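Local coordinates for polymeric Immunoglobulin Receptor (Oncorhynchus mykiss, PDB 5F1S), which probably binds polymeric immunoglobulins at mucosal surfaces, its ectodomain corresponding to the secretory component that stays with them, at residues Y32-R35 against L41-S44; S154-V157 against R163-D166; C133-G138 against I171-T176. All coordinates share one frame; numbering follows the deposited sequence.

Interaction 1 (Y32-R35 against L41-S44)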
# COMPACT_ATOMS: atom_id res chain seq x y z
N TYR A 32 -0.57 14.46 -19.32
CA TYR A 32 -1.30 13.23 -19.53
C TYR A 32 -0.65 12.07 -18.78
O TYR A 32 0.49 12.17 -18.30
CB TYR A 32 -1.47 12.91 -21.04
CG TYR A 32 -0.21 12.60 -21.79
CD1 TYR A 32 0.17 11.29 -22.01
CD2 TYR A 32 0.59 13.61 -22.33
CE1 TYR A 32 1.35 11.00 -22.74
CE2 TYR A 32 1.76 13.33 -23.04
CZ TYR A 32 2.11 12.02 -23.24
OH TYR A 32 3.25 11.71 -23.94
N TRP A 33 -1.43 11.01 -18.63
CA TRP A 33 -1.04 9.78 -17.94
C TRP A 33 -1.33 8.63 -18.88
O TRP A 33 -2.47 8.48 -19.34
CB TRP A 33 -1.82 9.65 -16.64
CG TRP A 33 -1.58 8.46 -15.81
CD1 TRP A 33 -2.46 7.44 -15.55
CD2 TRP A 33 -0.40 8.18 -15.07
NE1 TRP A 33 -1.89 6.54 -14.70
CE2 TRP A 33 -0.65 7.00 -14.34
CE3 TRP A 33 0.81 8.84 -14.91
CZ2 TRP A 33 0.31 6.43 -13.51
CZ3 TRP A 33 1.76 8.30 -14.06
CH2 TRP A 33 1.50 7.09 -13.38
N CYS A 34 -0.30 7.82 -19.17
CA CYS A 34 -0.30 6.83 -20.23
C CYS A 34 -0.04 5.45 -19.60
O CYS A 34 0.71 5.36 -18.64
CB CYS A 34 0.81 7.14 -21.30
SG CYS A 34 0.18 7.06 -23.01
N ARG A 35 -0.63 4.39 -20.16
CA ARG A 35 -0.33 3.01 -19.73
C ARG A 35 0.29 2.23 -20.88
O ARG A 35 -0.21 2.29 -22.02
CB ARG A 35 -1.60 2.33 -19.27
CG ARG A 35 -1.34 0.94 -18.73
CD ARG A 35 -2.61 0.24 -18.34
NE ARG A 35 -2.19 -1.06 -17.80
CZ ARG A 35 -3.02 -1.98 -17.33
NH1 ARG A 35 -4.33 -1.77 -17.35
NH2 ARG A 35 -2.53 -3.13 -16.87
N LEU A 41 3.90 3.07 -27.69
CA LEU A 41 2.71 2.24 -27.86
C LEU A 41 1.71 2.38 -26.72
O LEU A 41 0.87 1.50 -26.54
CB LEU A 41 3.11 0.77 -27.99
CG LEU A 41 4.03 0.45 -29.17
CD1 LEU A 41 4.58 -0.96 -29.05
CD2 LEU A 41 3.30 0.63 -30.45
N CYS A 42 1.77 3.46 -25.96
CA CYS A 42 0.96 3.56 -24.75
C CYS A 42 -0.42 4.12 -25.05
O CYS A 42 -0.66 4.74 -26.09
CB CYS A 42 1.66 4.43 -23.69
SG CYS A 42 1.73 6.18 -24.10
N THR A 43 -1.34 3.90 -24.11
CA THR A 43 -2.71 4.39 -24.20
C THR A 43 -2.94 5.48 -23.17
O THR A 43 -2.68 5.28 -21.98
CB THR A 43 -3.71 3.25 -23.99
OG1 THR A 43 -3.48 2.25 -24.99
CG2 THR A 43 -5.09 3.75 -24.13
N SER A 44 -3.45 6.62 -23.62
CA SER A 44 -3.72 7.73 -22.72
C SER A 44 -4.93 7.43 -21.86
O SER A 44 -5.99 7.05 -22.39
CB SER A 44 -3.95 8.99 -23.54
OG SER A 44 -4.23 10.07 -22.68
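With chi1 at 70°, SG of Cys-42 sits between its own backbone N and carbonyl carbon, while Cys-34 holds its sulfur at the less usual chi1 of -132°; together these turns bring the two SG atoms to 2.1 Å. The chi3 of 76° sets the two CB-SG bonds somewhat short of a right angle about the S-S bond. Beside it the backbones pair as antiparallel strands. Arg-35 N donates to Thr-43 O at 2.9 Å, and Thr-43 N returns a bond of the same length to Arg-35 O, making a hydrogen-bonded pair next to the non-hydrogen-bonded pair Cys-34 and Ser-44. Thr-43 O also receives a CA-H contact from Cys-34 CA at 3.3 Å.

The extended side chain of Arg-35 carries its end away from 41-44, and its NH2 donates to the backbone O of Glu-83. Trp-33 points away from 41-44 into the domain interior, where its ring meets Tyr-88 and packs near Cys-20 and Cys-90. The Cys-34 to Cys-42 disulfide links strand 31-35, near its end, to the residue just before strand 43-47, adding to the Cys-20 to Cys-90 bridge a second disulfide characteristic of the V-type immunoglobulin domains of polymeric Ig receptors.

Interaction 2 (S154-V157 against R163-D166)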
# COMPACT_ATOMS: atom_id res chain seq x y z
N SER A 154 -1.80 -22.33 17.71
CA SER A 154 -1.77 -21.10 18.48
C SER A 154 -2.64 -20.01 17.89
O SER A 154 -2.74 -18.95 18.51
CB SER A 154 -0.33 -20.57 18.61
OG SER A 154 0.10 -20.00 17.38
N CYS A 155 -3.25 -20.22 16.72
CA CYS A 155 -3.95 -19.12 16.06
C CYS A 155 -5.11 -18.58 16.90
O CYS A 155 -5.90 -19.32 17.48
CB CYS A 155 -4.50 -19.54 14.68
SG CYS A 155 -3.25 -19.85 13.45
N LEU A 156 -5.19 -17.26 16.95
CA LEU A 156 -6.32 -16.53 17.47
C LEU A 156 -7.08 -15.94 16.29
O LEU A 156 -6.49 -15.24 15.46
CB LEU A 156 -5.85 -15.44 18.42
CG LEU A 156 -4.85 -15.89 19.47
CD1 LEU A 156 -4.48 -14.69 20.29
CD2 LEU A 156 -5.43 -16.99 20.36
N VAL A 157 -8.39 -16.21 16.22
CA VAL A 157 -9.14 -15.98 14.99
C VAL A 157 -10.32 -15.06 15.27
O VAL A 157 -10.96 -15.15 16.33
CB VAL A 157 -9.59 -17.32 14.37
CG1 VAL A 157 -10.34 -17.08 13.07
CG2 VAL A 157 -8.39 -18.22 14.14
N ARG A 163 -13.83 -9.63 15.34
CA ARG A 163 -13.33 -9.34 16.68
C ARG A 163 -12.81 -10.60 17.35
O ARG A 163 -13.34 -11.70 17.14
CB ARG A 163 -14.41 -8.69 17.57
CG ARG A 163 -14.71 -7.29 17.10
CD ARG A 163 -15.51 -6.41 18.06
NE ARG A 163 -15.62 -5.06 17.50
CZ ARG A 163 -16.39 -4.10 17.98
NH1 ARG A 163 -17.13 -4.32 19.06
NH2 ARG A 163 -16.43 -2.91 17.39
N TYR A 164 -11.74 -10.43 18.13
CA TYR A 164 -11.23 -11.46 19.01
C TYR A 164 -10.71 -10.73 20.23
O TYR A 164 -10.07 -9.69 20.12
CB TYR A 164 -10.10 -12.32 18.41
CG TYR A 164 -9.53 -13.26 19.45
CD1 TYR A 164 -9.99 -14.57 19.55
CD2 TYR A 164 -8.56 -12.82 20.36
CE1 TYR A 164 -9.51 -15.43 20.52
CE2 TYR A 164 -8.10 -13.66 21.35
CZ TYR A 164 -8.57 -14.97 21.43
OH TYR A 164 -8.10 -15.82 22.39
N GLU A 165 -11.00 -11.27 21.41
CA GLU A 165 -10.46 -10.64 22.60
C GLU A 165 -10.34 -11.68 23.71
O GLU A 165 -11.28 -12.45 23.94
CB GLU A 165 -11.32 -9.46 23.06
CG GLU A 165 -10.76 -8.79 24.31
CD GLU A 165 -11.15 -7.31 24.48
OE1 GLU A 165 -10.24 -6.48 24.74
OE2 GLU A 165 -12.36 -7.00 24.38
N ASP A 166 -9.17 -11.73 24.33
CA ASP A 166 -8.96 -12.47 25.57
C ASP A 166 -8.12 -11.58 26.49
O ASP A 166 -8.01 -10.36 26.29
CB ASP A 166 -8.37 -13.86 25.32
CG ASP A 166 -6.95 -13.83 24.79
OD1 ASP A 166 -6.28 -12.82 24.99
OD2 ASP A 166 -6.51 -14.84 24.19
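Leu-156 and Val-157 meet the segment 163-166 chiefly through one aromatic ring, with no hydrogen bond across the contact. At the start of the second segment Arg-163 has its CB directed away from 154-157, and its backbone N is held by the carboxylate of Asp-159, in the connection between the two segments.

Tyr-164 follows and carries the contact. Its CG is anti to the backbone N (chi1 174°), which extends the ring toward strand 156-157. Leu-156 CB stands over one face, 4.0 Å from the ring centroid and only 8° off the normal, a well-centred CH-pi contact. The two leucine methyls reach further toward the phenol end: CD1 lies 3.9 Å from Tyr-164 CE2, and CD2 is 3.6 Å from Tyr-164 OH. At the root of the ring, Val-157 O approaches obliquely, 3.4 Å from Tyr-164 CD1.

Beyond Glu-165, whose OE1 pairs with Lys-184, comes Asp-166. The hydroxyl of Tyr-164 donates to Asp-166 OD2 at 2.6 Å; the carboxylate oxygen lies in the plane of the ring, whereas the hydroxyl stands 41° out of the carboxylate plane. This bond probably limits swinging of the phenol over Leu-156. Asp-166 OD1 accepts the backbone N-H groups of Ala-168 and Val-169, so the carboxylate that receives the tyrosine also braces the turn into strand 169-173. Ile-171, on the same side of the ring plane as Leu-156, touches both side chains. Leu-156 belongs to the sheet containing strand 144-148 and Tyr-164 to the one containing strand 169-173, so the contact is side-chain packing between edge strands of the two sheets of an immunoglobulin V-type beta-sandwich.

Interaction 3 (C133-G138 against I171-T176)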
# COMPACT_ATOMS: atom_id res chain seq x y z
N CYS A 133 -2.01 -5.20 10.46
CA CYS A 133 -1.95 -6.09 9.33
C CYS A 133 -2.88 -5.58 8.24
O CYS A 133 -4.09 -5.42 8.47
CB CYS A 133 -2.38 -7.50 9.70
SG CYS A 133 -1.79 -8.19 11.33
N LEU A 134 -2.35 -5.37 7.06
CA LEU A 134 -3.11 -4.88 5.92
C LEU A 134 -3.47 -6.02 4.99
O LEU A 134 -2.73 -7.00 4.88
CB LEU A 134 -2.30 -3.86 5.14
CG LEU A 134 -1.65 -2.78 6.00
CD1 LEU A 134 -0.80 -1.90 5.07
CD2 LEU A 134 -2.70 -1.93 6.66
N TYR A 135 -4.62 -5.92 4.32
CA TYR A 135 -4.97 -6.98 3.39
C TYR A 135 -5.71 -6.45 2.18
O TYR A 135 -6.32 -5.38 2.22
CB TYR A 135 -5.79 -8.06 4.08
CG TYR A 135 -7.06 -7.59 4.68
CD1 TYR A 135 -8.20 -7.43 3.89
CD2 TYR A 135 -7.15 -7.31 6.00
CE1 TYR A 135 -9.39 -7.02 4.45
CE2 TYR A 135 -8.34 -6.87 6.58
CZ TYR A 135 -9.46 -6.75 5.78
OH TYR A 135 -10.64 -6.34 6.34
N SER A 136 -5.59 -7.18 1.08
CA SER A 136 -6.19 -6.80 -0.19
C SER A 136 -7.67 -7.20 -0.23
O SER A 136 -8.17 -7.97 0.61
CB SER A 136 -5.46 -7.43 -1.36
OG SER A 136 -5.56 -8.85 -1.34
N GLN A 137 -8.34 -6.70 -1.27
CA GLN A 137 -9.81 -6.66 -1.25
C GLN A 137 -10.43 -8.04 -1.16
O GLN A 137 -11.52 -8.20 -0.61
CB GLN A 137 -10.39 -5.97 -2.50
CG GLN A 137 -10.08 -6.71 -3.75
CD GLN A 137 -10.41 -5.95 -5.03
OE1 GLN A 137 -10.45 -4.72 -5.03
NE2 GLN A 137 -10.59 -6.69 -6.12
N GLY A 138 -9.75 -9.05 -1.68
CA GLY A 138 -10.32 -10.37 -1.69
C GLY A 138 -10.38 -11.04 -0.34
O GLY A 138 -10.94 -12.14 -0.26
N ILE A 171 -7.97 -8.51 18.70
CA ILE A 171 -7.91 -8.31 17.26
C ILE A 171 -9.16 -7.55 16.85
O ILE A 171 -10.27 -7.92 17.27
CB ILE A 171 -7.79 -9.63 16.50
CG1 ILE A 171 -6.65 -10.49 17.04
CG2 ILE A 171 -7.61 -9.34 15.00
CD1 ILE A 171 -6.59 -11.93 16.47
N ARG A 172 -8.98 -6.52 16.03
CA ARG A 172 -10.07 -5.72 15.49
C ARG A 172 -9.86 -5.59 13.99
O ARG A 172 -8.91 -4.91 13.54
CB ARG A 172 -10.15 -4.36 16.16
CG ARG A 172 -11.32 -3.51 15.66
CD ARG A 172 -11.45 -2.21 16.43
NE ARG A 172 -12.58 -1.41 15.96
CZ ARG A 172 -12.97 -0.26 16.51
NH1 ARG A 172 -12.32 0.24 17.55
NH2 ARG A 172 -14.01 0.38 16.01
N ASP A 173 -10.74 -6.21 13.23
CA ASP A 173 -10.76 -6.14 11.77
C ASP A 173 -11.72 -5.04 11.35
O ASP A 173 -12.88 -5.06 11.76
CB ASP A 173 -11.21 -7.49 11.24
CG ASP A 173 -11.21 -7.59 9.71
OD1 ASP A 173 -10.82 -6.61 9.05
OD2 ASP A 173 -11.61 -8.66 9.19
N ASP A 174 -11.23 -4.06 10.59
CA ASP A 174 -12.11 -2.99 10.13
C ASP A 174 -12.98 -3.42 8.95
O ASP A 174 -13.74 -2.60 8.44
CB ASP A 174 -11.31 -1.72 9.78
CG ASP A 174 -10.50 -1.81 8.47
OD1 ASP A 174 -10.66 -2.73 7.68
OD2 ASP A 174 -9.67 -0.90 8.22
N LEU A 175 -12.88 -4.68 8.52
CA LEU A 175 -13.74 -5.30 7.53
C LEU A 175 -13.53 -4.77 6.13
O LEU A 175 -14.22 -5.21 5.21
CB LEU A 175 -15.23 -5.14 7.89
CG LEU A 175 -15.59 -5.71 9.27
CD1 LEU A 175 -17.04 -5.34 9.60
CD2 LEU A 175 -15.38 -7.22 9.32
N THR A 176 -12.60 -3.86 5.93
CA THR A 176 -12.39 -3.34 4.59
C THR A 176 -10.93 -3.40 4.12
O THR A 176 -10.69 -3.73 2.96
CB THR A 176 -12.90 -1.90 4.53
OG1 THR A 176 -12.54 -1.35 3.26
CG2 THR A 176 -12.30 -1.05 5.57
O HOH W 1 -8.79 -4.63 1.24
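Two consecutive Asx turns at the end of strand 169-173 receive the hydroxyl of Tyr-135 from strand 129-135. Tyr-135 OH donates to Asp-173 OD1 at 2.7 Å, on the syn lone pair of that oxygen. Ring and carboxylate planes stand 84° apart, and OD1 meets the ring at its edge, near the ring plane. The same oxygen accepts Leu-175 N at 2.9 Å from above the carboxylate plane, which closes the first turn. Two donors therefore grip Asp-173 OD1, while OD2 forms a salt bridge with Lys-144, whose cation also meets the tyrosine ring; this positive charge probably steadies the buried carboxylate.

Asp-174 OD1 closes the second turn by accepting Thr-176 N at 2.8 Å and also takes the backbone N-H groups of Lys-177 and Ala-178. In this V-type immunoglobulin domain the turns lead into strand 178-183, which lies between strands 129-135 and 169-173 in one sheet. The side chain of Tyr-135 passes the beginning of that intervening strand, where it touches Phe-179, with chi1 of 59° placing CG between the backbone N and carbonyl carbon as the phenol reaches across. A phenylalanine here would probably leave Asp-173 OD1 without its hydroxyl donor and the carboxylate less firmly fixed in rotation. Nearer the backbone a water donates both to Tyr-135 O, at 2.8 Å, and to Thr-176 O, at 2.7 Å. Thr-176 O is further bound by Arg-140, and Tyr-135 O by Arg-14 of the N-terminal V-set domain.

From the N terminus, interaction 1 closes first, tying strands 31-35 and 43-47 across a short turn in the first V-set domain. The chain then completes that domain and enters the second, where 133-138 opens interaction 3. Before its partner 171-176 arrives, both segments of interaction 2 have passed, so the short closure of 154-157 on 163-166 falls within the longer loop of interaction 3. Interaction 2 joins edge strands of the two facing sheets; interaction 3 joins strand 129-135 to the end of strand 169-173, past strand 178-183. These two meet where Tyr-164 O and Ile-171 N lie 2.8 Å apart, a probable hydrogen bond. Interaction 1 remains separate.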